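Local atomic coordinates of cytochrome C (PDB entry 5LO9), a protein that probably interconverts thiosulfate and tetrathionate as a thiosulfate dehydrogenase, passing electrons through a series of covalently bound c-type hemes. Residues A324-I327 against Q328-R332; G264-L267 against F268-N272. One frame throughout, in Å; residues are numbered along the deposited sequence.

Contact 1. Residues A324-I327 against Q328-R332; sequences AERI and QGCFR. With HEC (heme c), chain E; THJ (thiosulfate), chain J; EDO (1,2-ethanediol), chain B; EDO (1,2-ethanediol), chain S.
Arg326 and Cys330, one turn apart on the α-helix 323-332, show how i to i+4 spacing can bring two functional side chains to one face of a heme c, here at the thiosulfate site. The hydrogen bond from Cys330 N to Arg326 O, 3.1 Å and nearly in line with the carbonyl, sets the spacing. CG of Arg326 lies opposite its backbone N (chi1 180°), and a bend at chi2 (44°) helps bring one guanidinium face against heme carbon CHA, which sits 3.5 Å from its plane. Thiosulfate O1 lies at the guanidinium edge, 3.1 Å from Arg326 NH1, while Cys330 SG approaches obliquely and is bonded covalently to thiosulfate S2 (2.1 Å). Arg326 NE is hydrogen-bonded to Tyr310 OH. Cutting Arg326 back to an alanine would probably deprive thiosulfate O1 of its neighbouring guanidinium and leave Tyr310 OH without its NE partner. Elsewhere on the helix, Gln328 runs extended past Ala324 O, and its NE2 is hydrogen-bonded to Pro346 O. Ile327 and Phe331 pack against helix 351-363; CG2 of Ile327 meets Phe331 CE2 at 4.1 Å, heme carbon CBB lies over one ring face, and Ile327 O sits at the ring edge, 3.4 Å from Phe331 CD2.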
loop_
_atom_site.group_PDB
_atom_site.type_symbol
_atom_site.label_atom_id
_atom_site.label_comp_id
_atom_site.label_asym_id
_atom_site.label_seq_id
_atom_site.Cartn_x
_atom_site.Cartn_y
_atom_site.Cartn_z
ATOM N N ALA A 324 6.099 -1.589 2.699
ATOM C CA ALA A 324 7.098 -0.842 3.475
ATOM C C ALA A 324 8.104 -1.782 4.109
ATOM O O ALA A 324 9.318 -1.511 4.108
ATOM C CB ALA A 324 6.466 0.012 4.579
ATOM N N GLU A 325 7.620 -2.881 4.678
ATOM C CA GLU A 325 8.527 -3.790 5.355
ATOM C C GLU A 325 9.513 -4.362 4.361
ATOM O O GLU A 325 10.706 -4.513 4.653
ATOM C CB GLU A 325 7.733 -4.883 6.069
ATOM C CG GLU A 325 7.142 -4.332 7.353
ATOM C CD GLU A 325 5.932 -5.073 7.895
ATOM O OE1 GLU A 325 5.487 -6.106 7.334
ATOM O OE2 GLU A 325 5.394 -4.562 8.897
ATOM N N ARG A 326 9.037 -4.616 3.158
ATOM C CA ARG A 326 9.890 -5.143 2.113
ATOM C C ARG A 326 10.972 -4.144 1.750
ATOM O O ARG A 326 12.156 -4.484 1.700
ATOM C CB ARG A 326 9.006 -5.503 0.915
ATOM C CG ARG A 326 9.663 -6.063 -0.290
ATOM C CD ARG A 326 10.662 -7.083 0.098
ATOM N NE ARG A 326 10.603 -8.211 -0.801
ATOM C CZ ARG A 326 11.666 -8.826 -1.284
ATOM N NH1 ARG A 326 12.886 -8.377 -0.980
ATOM N NH2 ARG A 326 11.497 -9.870 -2.105
ATOM N N ILE A 327 10.584 -2.896 1.533
ATOM C CA ILE A 327 11.544 -1.867 1.169
ATOM C C ILE A 327 12.592 -1.696 2.258
ATOM O O ILE A 327 13.780 -1.482 1.971
ATOM C CB ILE A 327 10.804 -0.553 0.874
ATOM C CG1 ILE A 327 10.036 -0.700 -0.409
ATOM C CG2 ILE A 327 11.764 0.620 0.719
ATOM C CD1 ILE A 327 9.009 0.359 -0.617
ATOM N N GLN A 328 12.189 -1.801 3.519
ATOM C CA GLN A 328 13.185 -1.752 4.590
ATOM C C GLN A 328 14.107 -2.968 4.561
ATOM O O GLN A 328 15.287 -2.850 4.899
ATOM C CB GLN A 328 12.491 -1.640 5.931
ATOM C CG GLN A 328 11.768 -0.332 6.084
ATOM C CD GLN A 328 10.961 -0.293 7.356
ATOM O OE1 GLN A 328 10.244 -1.252 7.697
ATOM N NE2 GLN A 328 11.102 0.795 8.095
ATOM N N GLY A 329 13.605 -4.122 4.122
ATOM C CA GLY A 329 14.474 -5.268 3.934
ATOM C C GLY A 329 15.572 -4.990 2.928
ATOM O O GLY A 329 16.740 -5.291 3.171
ATOM N N CYS A 330 15.210 -4.388 1.795
ATOM C CA CYS A 330 16.193 -4.007 0.795
ATOM C C CYS A 330 17.235 -3.043 1.359
ATOM O O CYS A 330 18.425 -3.122 1.017
ATOM C CB CYS A 330 15.458 -3.406 -0.405
ATOM S SG CYS A 330 14.883 -4.673 -1.552
ATOM N N PHE A 331 16.823 -2.123 2.231
ATOM C CA PHE A 331 17.821 -1.238 2.825
ATOM C C PHE A 331 18.721 -2.030 3.754
ATOM O O PHE A 331 19.928 -1.786 3.808
ATOM C CB PHE A 331 17.165 -0.078 3.575
ATOM C CG PHE A 331 16.880 1.149 2.727
ATOM C CD1 PHE A 331 17.841 2.124 2.565
ATOM C CD2 PHE A 331 15.641 1.349 2.139
ATOM C CE1 PHE A 331 17.593 3.267 1.803
ATOM C CE2 PHE A 331 15.380 2.500 1.377
ATOM C CZ PHE A 331 16.351 3.448 1.207
ATOM N N ARG A 332 18.152 -3.002 4.471
ATOM C CA ARG A 332 18.936 -3.765 5.436
ATOM C C ARG A 332 19.978 -4.632 4.742
ATOM O O ARG A 332 21.074 -4.817 5.265
ATOM C CB ARG A 332 18.022 -4.627 6.316
ATOM C CG ARG A 332 18.776 -5.354 7.422
ATOM C CD ARG A 332 17.936 -5.888 8.603
ATOM N NE ARG A 332 18.769 -5.948 9.830
ATOM C CZ ARG A 332 18.797 -6.944 10.736
ATOM N NH1 ARG A 332 18.031 -8.022 10.610
ATOM N NH2 ARG A 332 19.606 -6.854 11.803
HETATM FE FE HEC E . 15.239 -4.861 -4.524
HETATM C CHA HEC E . 12.955 -7.520 -4.764
HETATM C CHB HEC E . 12.629 -2.643 -3.801
HETATM C CHC HEC E . 17.564 -2.252 -4.022
HETATM C CHD HEC E . 17.747 -6.934 -5.633
HETATM N NA HEC E . 13.176 -5.062 -4.333
HETATM C C1A HEC E . 12.476 -6.185 -4.450
HETATM C C2A HEC E . 11.024 -5.998 -4.237
HETATM C C3A HEC E . 10.918 -4.576 -3.963
HETATM C C4A HEC E . 12.312 -4.074 -4.042
HETATM C CMA HEC E . 9.668 -3.816 -3.697
HETATM C CAA HEC E . 9.937 -7.039 -4.337
HETATM C CBA HEC E . 9.741 -7.409 -5.803
HETATM C CGA HEC E . 8.557 -8.342 -5.990
HETATM O O1A HEC E . 8.087 -8.434 -7.146
HETATM O O2A HEC E . 8.100 -9.002 -5.007
HETATM N NB HEC E . 15.145 -2.839 -4.011
HETATM C C1B HEC E . 14.009 -2.149 -3.767
HETATM C C2B HEC E . 14.257 -0.748 -3.410
HETATM C C3B HEC E . 15.708 -0.639 -3.468
HETATM C C4B HEC E . 16.152 -1.996 -3.837
HETATM C CMB HEC E . 13.258 0.311 -3.107
HETATM C CAB HEC E . 16.529 0.575 -3.182
HETATM C CBB HEC E . 16.329 0.931 -1.709
HETATM N NC HEC E . 17.300 -4.635 -4.767
HETATM C C1C HEC E . 18.039 -3.536 -4.544
HETATM C C2C HEC E . 19.464 -3.708 -4.911
HETATM C C3C HEC E . 19.513 -5.104 -5.379
HETATM C C4C HEC E . 18.111 -5.565 -5.256
HETATM C CMC HEC E . 20.556 -2.676 -4.791
HETATM C CAC HEC E . 20.668 -5.913 -5.939
HETATM C CBC HEC E . 21.870 -5.852 -5.051
HETATM N ND HEC E . 15.317 -6.870 -5.076
HETATM C C1D HEC E . 16.409 -7.501 -5.478
HETATM C C2D HEC E . 16.161 -8.914 -5.817
HETATM C C3D HEC E . 14.726 -9.131 -5.560
HETATM C C4D HEC E . 14.330 -7.772 -5.096
HETATM C CMD HEC E . 17.207 -9.866 -6.285
HETATM C CAD HEC E . 13.874 -10.376 -5.730
HETATM C CBD HEC E . 14.348 -11.619 -4.945
HETATM C CGD HEC E . 14.375 -11.547 -3.405
HETATM O O1D HEC E . 14.964 -10.617 -2.773
HETATM O O2D HEC E . 13.820 -12.485 -2.771
HETATM S S1 THJ J . 16.323 -7.802 -0.639
HETATM O O1 THJ J . 15.455 -7.747 0.588
HETATM O O2 THJ J . 16.383 -9.193 -1.198
HETATM O O3 THJ J . 17.708 -7.475 -0.226
HETATM S S2 THJ J . 15.809 -6.528 -1.878
HETATM C C1 EDO B . 12.120 -5.447 7.669
HETATM O O1 EDO B . 11.461 -4.292 8.298
HETATM C C2 EDO B . 13.690 -5.564 7.745
HETATM O O2 EDO B . 14.402 -4.710 8.690
HETATM C C1 EDO S . 1.559 -1.160 2.679
HETATM O O1 EDO S . 2.974 -0.810 2.738
HETATM C C2 EDO S . 1.143 -1.728 1.306
HETATM O O2 EDO S . 1.464 -3.173 1.154
#

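Contact 2. Residues G264-L267 against F268-N272; sequences GARL and FRHTN. With HEC (heme c), chain F.
The guanidinium of Arg266 lies flat on the imidazole of His270, centres 4.5 Å apart and planes only 9° from parallel, with His270 CD2 over the middle of the guanidinium although the two side chains cross at about a right angle. The opposite face of the imidazole receives Arg269 CG, toward the rim, and Arg266 O sits at the ring edge, 3.6 Å from His270 CD2. Both stacked groups are also held from outside the pair: Arg266 NE forms a salt bridge with Asp274, and His270 ND1 is hydrogen-bonded to Glu418, which probably offsets some local positive charge. Arg269 turns its guanidinium edge to a heme propionate. Arg269 NH2 donates to heme O1D at 2.7 Å and 162°, and Arg269 NH1 to heme O2D at 3.2 Å, with a weak bond to O1D as well, so the carboxylate is gripped by both terminal nitrogens. Where the helix ends, Arg266 O accepts His270 N at 2.7 Å, and Thr271 OG1 donates to Leu267 O at 2.7 Å in the carbonyl plane. Because chi1 of Thr271 (-35°) sets OG1 beside its own backbone N, the hydroxyl meets that carbonyl and also bonds to Cys287 N. Phe268 packs near His291, an axial ligand of another heme. This is a helix C-terminus at which a threonine hydroxyl takes a carbonyl of the final turn and an arginine grips a propionate in a heme c pocket.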
loop_
_atom_site.group_PDB
_atom_site.type_symbol
_atom_site.label_atom_id
_atom_site.label_comp_id
_atom_site.label_asym_id
_atom_site.label_seq_id
_atom_site.Cartn_x
_atom_site.Cartn_y
_atom_site.Cartn_z
ATOM N N GLY A 264 10.504 10.091 -4.966
ATOM C CA GLY A 264 10.701 8.658 -4.900
ATOM C C GLY A 264 11.460 8.142 -6.106
ATOM O O GLY A 264 12.292 7.239 -5.996
ATOM N N ALA A 265 11.192 8.707 -7.273
ATOM C CA ALA A 265 11.971 8.318 -8.438
ATOM C C ALA A 265 13.423 8.716 -8.286
ATOM O O ALA A 265 14.313 8.006 -8.763
ATOM C CB ALA A 265 11.429 8.950 -9.707
ATOM N N ARG A 266 13.698 9.827 -7.620
ATOM C CA ARG A 266 15.103 10.188 -7.483
ATOM C C ARG A 266 15.788 9.427 -6.347
ATOM O O ARG A 266 16.970 9.083 -6.467
ATOM C CB ARG A 266 15.203 11.720 -7.347
ATOM C CG ARG A 266 15.885 12.317 -6.155
ATOM C CD ARG A 266 16.566 13.667 -6.510
ATOM N NE ARG A 266 17.975 13.579 -6.107
ATOM C CZ ARG A 266 19.022 13.856 -6.879
ATOM N NH1 ARG A 266 18.820 14.268 -8.128
ATOM N NH2 ARG A 266 20.276 13.711 -6.394
ATOM N N LEU A 267 15.068 9.067 -5.288
ATOM C CA LEU A 267 15.672 8.221 -4.276
ATOM C C LEU A 267 15.950 6.831 -4.822
ATOM O O LEU A 267 16.906 6.176 -4.408
ATOM C CB LEU A 267 14.754 8.114 -3.087
ATOM C CG LEU A 267 14.428 9.359 -2.277
ATOM C CD1 LEU A 267 13.561 8.957 -1.069
ATOM C CD2 LEU A 267 15.690 10.007 -1.825
ATOM N N PHE A 268 15.086 6.353 -5.714
ATOM C CA PHE A 268 15.290 5.053 -6.334
ATOM C C PHE A 268 16.573 5.030 -7.163
ATOM O O PHE A 268 17.323 4.043 -7.153
ATOM C CB PHE A 268 14.078 4.731 -7.209
ATOM C CG PHE A 268 13.872 3.270 -7.477
ATOM C CD1 PHE A 268 13.099 2.508 -6.623
ATOM C CD2 PHE A 268 14.427 2.672 -8.596
ATOM C CE1 PHE A 268 12.872 1.155 -6.867
ATOM C CE2 PHE A 268 14.206 1.331 -8.852
ATOM C CZ PHE A 268 13.422 0.563 -7.971
ATOM N N ARG A 269 16.822 6.113 -7.900
ATOM C CA ARG A 269 17.936 6.236 -8.827
ATOM C C ARG A 269 19.221 6.731 -8.151
ATOM O O ARG A 269 20.331 6.393 -8.590
ATOM C CB ARG A 269 17.514 7.192 -9.954
ATOM C CG ARG A 269 18.536 7.483 -11.027
ATOM C CD ARG A 269 18.811 6.280 -11.896
ATOM N NE ARG A 269 19.907 5.461 -11.390
ATOM C CZ ARG A 269 20.450 4.429 -12.027
ATOM N NH1 ARG A 269 20.020 4.049 -13.227
ATOM N NH2 ARG A 269 21.430 3.767 -11.438
ATOM N N HIS A 270 19.114 7.536 -7.102
ATOM C CA HIS A 270 20.288 8.132 -6.479
ATOM C C HIS A 270 20.326 7.802 -5.000
ATOM O O HIS A 270 20.676 8.636 -4.177
ATOM C CB HIS A 270 20.316 9.635 -6.714
ATOM C CG HIS A 270 20.278 10.014 -8.170
ATOM N ND1 HIS A 270 21.408 10.066 -8.958
ATOM C CD2 HIS A 270 19.242 10.331 -8.983
ATOM C CE1 HIS A 270 21.074 10.428 -10.183
ATOM N NE2 HIS A 270 19.765 10.587 -10.230
ATOM N N THR A 271 20.007 6.543 -4.672
ATOM C CA THR A 271 19.781 6.150 -3.290
ATOM C C THR A 271 20.972 6.495 -2.410
ATOM O O THR A 271 20.810 6.900 -1.245
ATOM C CB THR A 271 19.512 4.651 -3.209
ATOM O OG1 THR A 271 18.771 4.206 -4.360
ATOM C CG2 THR A 271 18.696 4.366 -1.969
ATOM N N ASN A 272 22.176 6.374 -2.957
ATOM C CA ASN A 272 23.380 6.449 -2.147
ATOM C C ASN A 272 23.895 7.872 -1.972
ATOM O O ASN A 272 24.744 8.100 -1.106
ATOM C CB ASN A 272 24.477 5.601 -2.783
ATOM C CG ASN A 272 24.938 6.174 -4.084
ATOM O OD1 ASN A 272 24.159 6.361 -5.007
ATOM N ND2 ASN A 272 26.193 6.560 -4.129
HETATM FE FE HEC F . 26.258 -5.350 -15.211
HETATM C CHA HEC F . 24.074 -3.920 -12.895
HETATM C CHB HEC F . 26.275 -8.358 -13.432
HETATM C CHC HEC F . 28.082 -6.818 -17.762
HETATM C CHD HEC F . 26.777 -2.183 -16.684
HETATM N NA HEC F . 25.347 -6.021 -13.460
HETATM C C1A HEC F . 24.530 -5.306 -12.671
HETATM C C2A HEC F . 24.084 -6.086 -11.485
HETATM C C3A HEC F . 24.712 -7.383 -11.652
HETATM C C4A HEC F . 25.487 -7.229 -12.912
HETATM C CMA HEC F . 24.571 -8.560 -10.736
HETATM C CAA HEC F . 23.172 -5.712 -10.361
HETATM C CBA HEC F . 23.939 -5.912 -9.050
HETATM C CGA HEC F . 24.209 -4.638 -8.297
HETATM O O1A HEC F . 23.782 -3.571 -8.763
HETATM O O2A HEC F . 24.866 -4.734 -7.239
HETATM N NB HEC F . 27.027 -7.249 -15.532
HETATM C C1B HEC F . 26.944 -8.301 -14.728
HETATM C C2B HEC F . 27.608 -9.503 -15.280
HETATM C C3B HEC F . 28.133 -9.051 -16.565
HETATM C C4B HEC F . 27.691 -7.638 -16.619
HETATM C CMB HEC F . 27.726 -10.843 -14.652
HETATM C CAB HEC F . 28.897 -9.830 -17.603
HETATM C CBB HEC F . 28.008 -10.970 -18.039
HETATM N NC HEC F . 27.258 -4.638 -16.905
HETATM C C1C HEC F . 27.920 -5.370 -17.789
HETATM C C2C HEC F . 28.566 -4.581 -18.850
HETATM C C3C HEC F . 28.193 -3.213 -18.543
HETATM C C4C HEC F . 27.394 -3.369 -17.299
HETATM C CMC HEC F . 29.417 -5.101 -19.961
HETATM C CAC HEC F . 28.554 -1.913 -19.215
HETATM C CBC HEC F . 28.298 -1.801 -20.680
HETATM N ND HEC F . 25.537 -3.424 -14.864
HETATM C C1D HEC F . 25.840 -2.312 -15.551
HETATM C C2D HEC F . 25.099 -1.131 -15.033
HETATM C C3D HEC F . 24.300 -1.651 -13.937
HETATM C C4D HEC F . 24.644 -3.079 -13.922
HETATM C CMD HEC F . 25.128 0.278 -15.502
HETATM C CAD HEC F . 23.382 -0.868 -13.064
HETATM C CBD HEC F . 22.119 -0.618 -13.883
HETATM C CGD HEC F . 21.561 0.784 -13.675
HETATM O O1D HEC F . 22.127 1.624 -12.954
HETATM O O2D HEC F . 20.523 1.087 -14.271
#

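How the contacts relate
Both contacts are local and partly buried, built on i to i+4 spacing, one inside a helix, the other at a helix end. Contact 1 turns one face of helix 323-332 to heme and thiosulfate, while Glu325 and Gln328 lie near the second subunit. Contact 2 closes helix 256-269, touches no other chain, and mixes a stack reaching the surface through Arg266 with buried Leu267, Phe268 and Thr271. The arginines differ: Arg326 lies against the rim of its heme and beside the bound thiosulfate, whereas Arg269 binds a propionate of another heme. Centres about 14 Å apart, the contacts share helix 351-363 as a wall, Leu356 touching both, and meet where Phe331 CZ packs on Thr271 CG2 at 4.1 Å.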